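PDB 4AXH: Sec-alkylsulfatase from Pseudomonas sp., which hydrolyses (R)-secondary-alkyl sulfates with strict inversion of configuration, using zinc, to give (S)-alcohols and sulfate. Local coordinates for residues Ser142-Ala156 with Val173-Gly187. Residues are numbered along the deposited sequence; the frame is centred on the assembly and turned at random.
Sequences SGLVLIDTLTTAETA and VAVVYSHSHIDHFGG. With ZN (zinc ion), chain D; ZN (zinc ion), chain C.
In the beta-alpha-beta unit of the metallo-beta-lactamase domain, parallel strands 144-147 and 173-176 run side by side, and beyond their C-terminal ends Asp148 meets Ser178 and His184 beside the two zinc ions. The strands are joined by alternating backbone bonds such as Leu146 N to Ala174 O (2.9 Å) and Val176 N to Leu146 O (2.7 Å). Val145, Ala174, Ile147 and Val176 share one face of the sheet; on the other, Leu146 CB touches Val175 CG2.

With CG anti to its carbonyl carbon (chi1 -63°), Asp148 turns both carboxylate oxygens to the metal loop. OD1 takes the nearly straight bond from Ser178 N (2.8 Å) on its syn lone pair, while OD2 accepts from Ser178 OG and, from above the carboxylate plane, from His184 ND1 (2.6 Å). This grip fixes the imidazole's rotation and probably makes it a stronger donor to zinc: NE2 of His184 binds one zinc ion (2.0 Å), alongside Asp183 and His355. Ser178 OG accepts a hydrogen bond from His179 ND1, and His179 NE2 binds the other zinc ion with His181 and Glu291; Asp310 and a water bridge both.

Thr149 N bonds His184 O (2.8 Å), anchoring the histidine's backbone. Glycine suits position 187, whose CA lies against Thr149 O and Thr152 O. Second-shell Asp148 thus positions His184 directly and His179 through Ser178, two ligands of the HxHxDH zinc-binding motif of the metallo-beta-lactamase fold.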
loop_
_atom_site.group_PDB
_atom_site.type_symbol
_atom_site.label_atom_id
_atom_site.label_comp_id
_atom_site.label_asym_id
_atom_site.label_seq_id
_atom_site.Cartn_x
_atom_site.Cartn_y
_atom_site.Cartn_z
ATOM N N SER A 142 -0.050 -3.497 -45.975
ATOM C CA SER A 142 -0.419 -4.864 -46.363
ATOM C C SER A 142 -1.481 -5.541 -45.481
ATOM O O SER A 142 -2.474 -6.044 -46.008
ATOM C CB SER A 142 0.821 -5.744 -46.499
ATOM O OG SER A 142 1.595 -5.802 -45.311
ATOM N N GLY A 143 -1.250 -5.561 -44.166
ATOM C CA GLY A 143 -2.145 -6.214 -43.221
ATOM C C GLY A 143 -2.797 -5.271 -42.246
ATOM O O GLY A 143 -3.217 -4.181 -42.635
ATOM N N LEU A 144 -2.897 -5.710 -40.974
ATOM C CA LEU A 144 -3.540 -4.981 -39.879
ATOM C C LEU A 144 -2.648 -4.838 -38.675
ATOM O O LEU A 144 -1.932 -5.773 -38.293
ATOM C CB LEU A 144 -4.840 -5.678 -39.415
ATOM C CG LEU A 144 -5.952 -5.959 -40.434
ATOM C CD1 LEU A 144 -7.045 -6.750 -39.793
ATOM C CD2 LEU A 144 -6.551 -4.696 -41.001
ATOM N N VAL A 145 -2.718 -3.667 -38.041
ATOM C CA VAL A 145 -2.017 -3.415 -36.787
ATOM C C VAL A 145 -3.060 -3.230 -35.731
ATOM O O VAL A 145 -3.984 -2.431 -35.880
ATOM C CB VAL A 145 -0.844 -2.405 -36.797
ATOM C CG1 VAL A 145 -1.148 -1.213 -37.672
ATOM C CG2 VAL A 145 -0.419 -1.987 -35.391
ATOM N N LEU A 146 -2.995 -4.104 -34.738
ATOM C CA LEU A 146 -3.963 -4.178 -33.669
ATOM C C LEU A 146 -3.418 -3.646 -32.368
ATOM O O LEU A 146 -2.270 -3.898 -31.997
ATOM C CB LEU A 146 -4.345 -5.641 -33.492
ATOM C CG LEU A 146 -5.625 -6.137 -34.066
ATOM C CD1 LEU A 146 -5.722 -5.895 -35.542
ATOM C CD2 LEU A 146 -5.768 -7.600 -33.775
ATOM N N ILE A 147 -4.247 -2.906 -31.661
ATOM C CA ILE A 147 -3.900 -2.483 -30.309
ATOM C C ILE A 147 -4.901 -3.167 -29.413
ATOM O O ILE A 147 -6.099 -2.930 -29.535
ATOM C CB ILE A 147 -3.500 -0.992 -29.998
ATOM C CG1 ILE A 147 -4.029 -0.504 -28.658
ATOM C CG2 ILE A 147 -3.726 0.022 -31.138
ATOM C CD1 ILE A 147 -3.179 -0.894 -27.537
ATOM N N ASP A 148 -4.389 -4.175 -28.680
ATOM C CA ASP A 148 -5.042 -5.105 -27.774
ATOM C C ASP A 148 -5.793 -6.238 -28.448
ATOM O O ASP A 148 -6.143 -6.163 -29.641
ATOM C CB ASP A 148 -5.779 -4.421 -26.615
ATOM C CG ASP A 148 -4.832 -3.662 -25.718
ATOM O OD1 ASP A 148 -3.619 -3.940 -25.770
ATOM O OD2 ASP A 148 -5.295 -2.766 -24.990
ATOM N N THR A 149 -6.000 -7.333 -27.685
ATOM C CA THR A 149 -6.604 -8.558 -28.204
ATOM C C THR A 149 -7.809 -9.051 -27.374
ATOM O O THR A 149 -8.132 -10.247 -27.402
ATOM C CB THR A 149 -5.504 -9.619 -28.263
ATOM O OG1 THR A 149 -5.094 -9.880 -26.929
ATOM C CG2 THR A 149 -4.296 -9.192 -29.101
ATOM N N LEU A 150 -8.467 -8.125 -26.638
ATOM C CA LEU A 150 -9.601 -8.392 -25.753
ATOM C C LEU A 150 -9.234 -9.405 -24.616
ATOM O O LEU A 150 -8.055 -9.746 -24.457
ATOM C CB LEU A 150 -10.870 -8.788 -26.542
ATOM C CG LEU A 150 -11.333 -7.903 -27.726
ATOM C CD1 LEU A 150 -12.606 -8.446 -28.345
ATOM C CD2 LEU A 150 -11.558 -6.462 -27.306
ATOM N N THR A 151 -10.236 -9.858 -23.823
ATOM C CA THR A 151 -10.066 -10.733 -22.657
ATOM C C THR A 151 -9.968 -12.215 -23.012
ATOM O O THR A 151 -9.279 -12.969 -22.315
ATOM C CB THR A 151 -11.268 -10.537 -21.683
ATOM O OG1 THR A 151 -11.606 -9.164 -21.603
ATOM C CG2 THR A 151 -11.003 -11.043 -20.313
ATOM N N THR A 152 -10.752 -12.657 -24.006
ATOM C CA THR A 152 -10.855 -14.061 -24.350
ATOM C C THR A 152 -10.651 -14.339 -25.825
ATOM O O THR A 152 -10.865 -13.463 -26.665
ATOM C CB THR A 152 -12.183 -14.609 -23.853
ATOM O OG1 THR A 152 -13.238 -14.155 -24.707
ATOM C CG2 THR A 152 -12.481 -14.218 -22.402
ATOM N N ALA A 153 -10.262 -15.577 -26.153
ATOM C CA ALA A 153 -10.028 -15.999 -27.536
ATOM C C ALA A 153 -11.320 -15.910 -28.369
ATOM O O ALA A 153 -11.281 -15.502 -29.546
ATOM C CB ALA A 153 -9.469 -17.417 -27.532
ATOM N N GLU A 154 -12.470 -16.242 -27.738
ATOM C CA GLU A 154 -13.799 -16.212 -28.379
ATOM C C GLU A 154 -14.237 -14.799 -28.705
ATOM O O GLU A 154 -14.788 -14.575 -29.783
ATOM C CB GLU A 154 -14.871 -16.956 -27.535
ATOM C CG GLU A 154 -14.542 -18.409 -27.213
ATOM C CD GLU A 154 -13.696 -18.578 -25.970
ATOM O OE1 GLU A 154 -13.171 -17.561 -25.465
ATOM O OE2 GLU A 154 -13.538 -19.728 -25.506
ATOM N N THR A 155 -13.958 -13.834 -27.800
ATOM C CA THR A 155 -14.293 -12.432 -28.034
ATOM C C THR A 155 -13.366 -11.790 -29.065
ATOM O O THR A 155 -13.850 -11.121 -29.991
ATOM C CB THR A 155 -14.619 -11.660 -26.735
ATOM O OG1 THR A 155 -13.503 -11.678 -25.856
ATOM C CG2 THR A 155 -15.854 -12.204 -26.017
ATOM N N ALA A 156 -12.055 -12.079 -28.979
ATOM C CA ALA A 156 -11.055 -11.625 -29.958
ATOM C C ALA A 156 -11.457 -12.045 -31.368
ATOM O O ALA A 156 -11.458 -11.229 -32.290
ATOM C CB ALA A 156 -9.707 -12.219 -29.622
ATOM N N VAL A 173 -0.275 -8.095 -39.160
ATOM C CA VAL A 173 1.171 -7.882 -39.239
ATOM C C VAL A 173 1.719 -7.520 -37.848
ATOM O O VAL A 173 2.848 -7.865 -37.494
ATOM C CB VAL A 173 1.519 -6.797 -40.291
ATOM C CG1 VAL A 173 3.039 -6.594 -40.393
ATOM C CG2 VAL A 173 0.941 -7.146 -41.657
ATOM N N ALA A 174 0.937 -6.784 -37.082
ATOM C CA ALA A 174 1.409 -6.322 -35.792
ATOM C C ALA A 174 0.307 -6.267 -34.752
ATOM O O ALA A 174 -0.867 -6.039 -35.083
ATOM C CB ALA A 174 2.070 -4.940 -35.939
ATOM N N VAL A 175 0.712 -6.463 -33.490
ATOM C CA VAL A 175 -0.146 -6.370 -32.318
ATOM C C VAL A 175 0.576 -5.540 -31.270
ATOM O O VAL A 175 1.789 -5.642 -31.166
ATOM C CB VAL A 175 -0.626 -7.761 -31.791
ATOM C CG1 VAL A 175 -1.235 -7.668 -30.397
ATOM C CG2 VAL A 175 -1.614 -8.397 -32.754
ATOM N N VAL A 176 -0.174 -4.687 -30.533
ATOM C CA VAL A 176 0.311 -3.840 -29.440
ATOM C C VAL A 176 -0.475 -4.219 -28.200
ATOM O O VAL A 176 -1.693 -4.234 -28.226
ATOM C CB VAL A 176 0.167 -2.331 -29.741
ATOM C CG1 VAL A 176 0.659 -1.474 -28.574
ATOM C CG2 VAL A 176 0.900 -1.951 -31.017
ATOM N N TYR A 177 0.228 -4.545 -27.122
ATOM C CA TYR A 177 -0.341 -4.839 -25.811
ATOM C C TYR A 177 -0.170 -3.529 -25.087
ATOM O O TYR A 177 0.966 -3.168 -24.784
ATOM C CB TYR A 177 0.451 -5.931 -25.067
ATOM C CG TYR A 177 0.398 -7.327 -25.658
ATOM C CD1 TYR A 177 -0.760 -7.811 -26.273
ATOM C CD2 TYR A 177 1.475 -8.204 -25.524
ATOM C CE1 TYR A 177 -0.831 -9.115 -26.771
ATOM C CE2 TYR A 177 1.401 -9.520 -25.992
ATOM C CZ TYR A 177 0.250 -9.969 -26.620
ATOM O OH TYR A 177 0.181 -11.258 -27.094
ATOM N N SER A 178 -1.260 -2.778 -24.868
ATOM C CA SER A 178 -1.192 -1.484 -24.182
ATOM C C SER A 178 -0.588 -1.616 -22.772
ATOM O O SER A 178 0.199 -0.763 -22.359
ATOM C CB SER A 178 -2.571 -0.833 -24.109
ATOM O OG SER A 178 -3.491 -1.555 -23.298
ATOM N N HIS A 179 -0.974 -2.675 -22.040
ATOM C CA HIS A 179 -0.533 -2.925 -20.669
ATOM C C HIS A 179 -0.755 -4.394 -20.251
ATOM O O HIS A 179 -1.433 -5.164 -20.962
ATOM C CB HIS A 179 -1.213 -1.944 -19.664
ATOM C CG HIS A 179 -2.707 -2.039 -19.595
ATOM N ND1 HIS A 179 -3.504 -1.659 -20.663
ATOM C CD2 HIS A 179 -3.502 -2.408 -18.565
ATOM C CE1 HIS A 179 -4.749 -1.814 -20.247
ATOM N NE2 HIS A 179 -4.800 -2.275 -18.993
ATOM N N SER A 180 -0.207 -4.746 -19.069
ATOM C CA SER A 180 -0.253 -6.084 -18.490
ATOM C C SER A 180 -1.592 -6.532 -17.842
ATOM O O SER A 180 -1.552 -7.203 -16.813
ATOM C CB SER A 180 0.933 -6.291 -17.556
ATOM O OG SER A 180 0.902 -5.350 -16.501
ATOM N N HIS A 181 -2.762 -6.225 -18.455
ATOM C CA HIS A 181 -4.052 -6.701 -17.928
ATOM C C HIS A 181 -4.704 -7.716 -18.851
ATOM O O HIS A 181 -4.640 -7.567 -20.071
ATOM C CB HIS A 181 -5.013 -5.564 -17.584
ATOM C CG HIS A 181 -4.633 -4.776 -16.366
ATOM N ND1 HIS A 181 -5.032 -3.458 -16.208
ATOM C CD2 HIS A 181 -3.886 -5.131 -15.296
ATOM C CE1 HIS A 181 -4.507 -3.062 -15.052
ATOM N NE2 HIS A 181 -3.832 -4.045 -14.456
ATOM N N ILE A 182 -5.313 -8.763 -18.267
ATOM C CA ILE A 182 -5.924 -9.866 -19.012
ATOM C C ILE A 182 -6.961 -9.451 -20.064
ATOM O O ILE A 182 -7.113 -10.139 -21.072
ATOM C CB ILE A 182 -6.398 -11.052 -18.126
ATOM C CG1 ILE A 182 -5.618 -11.126 -16.793
ATOM C CG2 ILE A 182 -6.270 -12.386 -18.895
ATOM C CD1 ILE A 182 -6.318 -11.929 -15.582
ATOM N N ASP A 183 -7.632 -8.319 -19.865
ATOM C CA ASP A 183 -8.624 -7.814 -20.813
ATOM C C ASP A 183 -7.968 -7.171 -22.032
ATOM O O ASP A 183 -8.651 -6.698 -22.951
ATOM C CB ASP A 183 -9.653 -6.871 -20.131
ATOM C CG ASP A 183 -9.113 -5.788 -19.196
ATOM O OD1 ASP A 183 -8.108 -6.048 -18.482
ATOM O OD2 ASP A 183 -9.721 -4.702 -19.137
ATOM N N HIS A 184 -6.633 -7.184 -22.058
ATOM C CA HIS A 184 -5.886 -6.582 -23.145
ATOM C C HIS A 184 -5.009 -7.555 -23.923
ATOM O O HIS A 184 -4.823 -7.350 -25.129
ATOM C CB HIS A 184 -5.169 -5.318 -22.650
ATOM C CG HIS A 184 -6.125 -4.308 -22.105
ATOM N ND1 HIS A 184 -6.735 -3.378 -22.924
ATOM C CD2 HIS A 184 -6.632 -4.189 -20.859
ATOM C CE1 HIS A 184 -7.582 -2.712 -22.156
ATOM N NE2 HIS A 184 -7.545 -3.155 -20.896
ATOM N N PHE A 185 -4.537 -8.648 -23.278
ATOM C CA PHE A 185 -3.714 -9.683 -23.934
ATOM C C PHE A 185 -4.411 -11.055 -24.040
ATOM O O PHE A 185 -3.946 -11.928 -24.786
ATOM C CB PHE A 185 -2.354 -9.848 -23.212
ATOM C CG PHE A 185 -2.377 -10.311 -21.764
ATOM C CD1 PHE A 185 -2.621 -11.642 -21.442
ATOM C CD2 PHE A 185 -2.058 -9.436 -20.732
ATOM C CE1 PHE A 185 -2.643 -12.069 -20.103
ATOM C CE2 PHE A 185 -2.047 -9.868 -19.389
ATOM C CZ PHE A 185 -2.358 -11.176 -19.081
ATOM N N GLY A 186 -5.482 -11.240 -23.264
ATOM C CA GLY A 186 -6.210 -12.494 -23.093
ATOM C C GLY A 186 -6.683 -13.257 -24.296
ATOM O O GLY A 186 -6.808 -14.473 -24.229
ATOM N N GLY A 187 -6.988 -12.556 -25.374
ATOM C CA GLY A 187 -7.492 -13.175 -26.594
ATOM C C GLY A 187 -6.521 -13.280 -27.741
ATOM O O GLY A 187 -6.923 -13.677 -28.840
HETATM ZN ZN ZN D . -6.197 -2.173 -17.443
HETATM ZN ZN ZN C . -8.811 -2.752 -19.367
HETATM O O HOH W 1 -8.769 -5.461 -25.562
HETATM O O HOH W 2 -7.827 -3.461 -17.640
#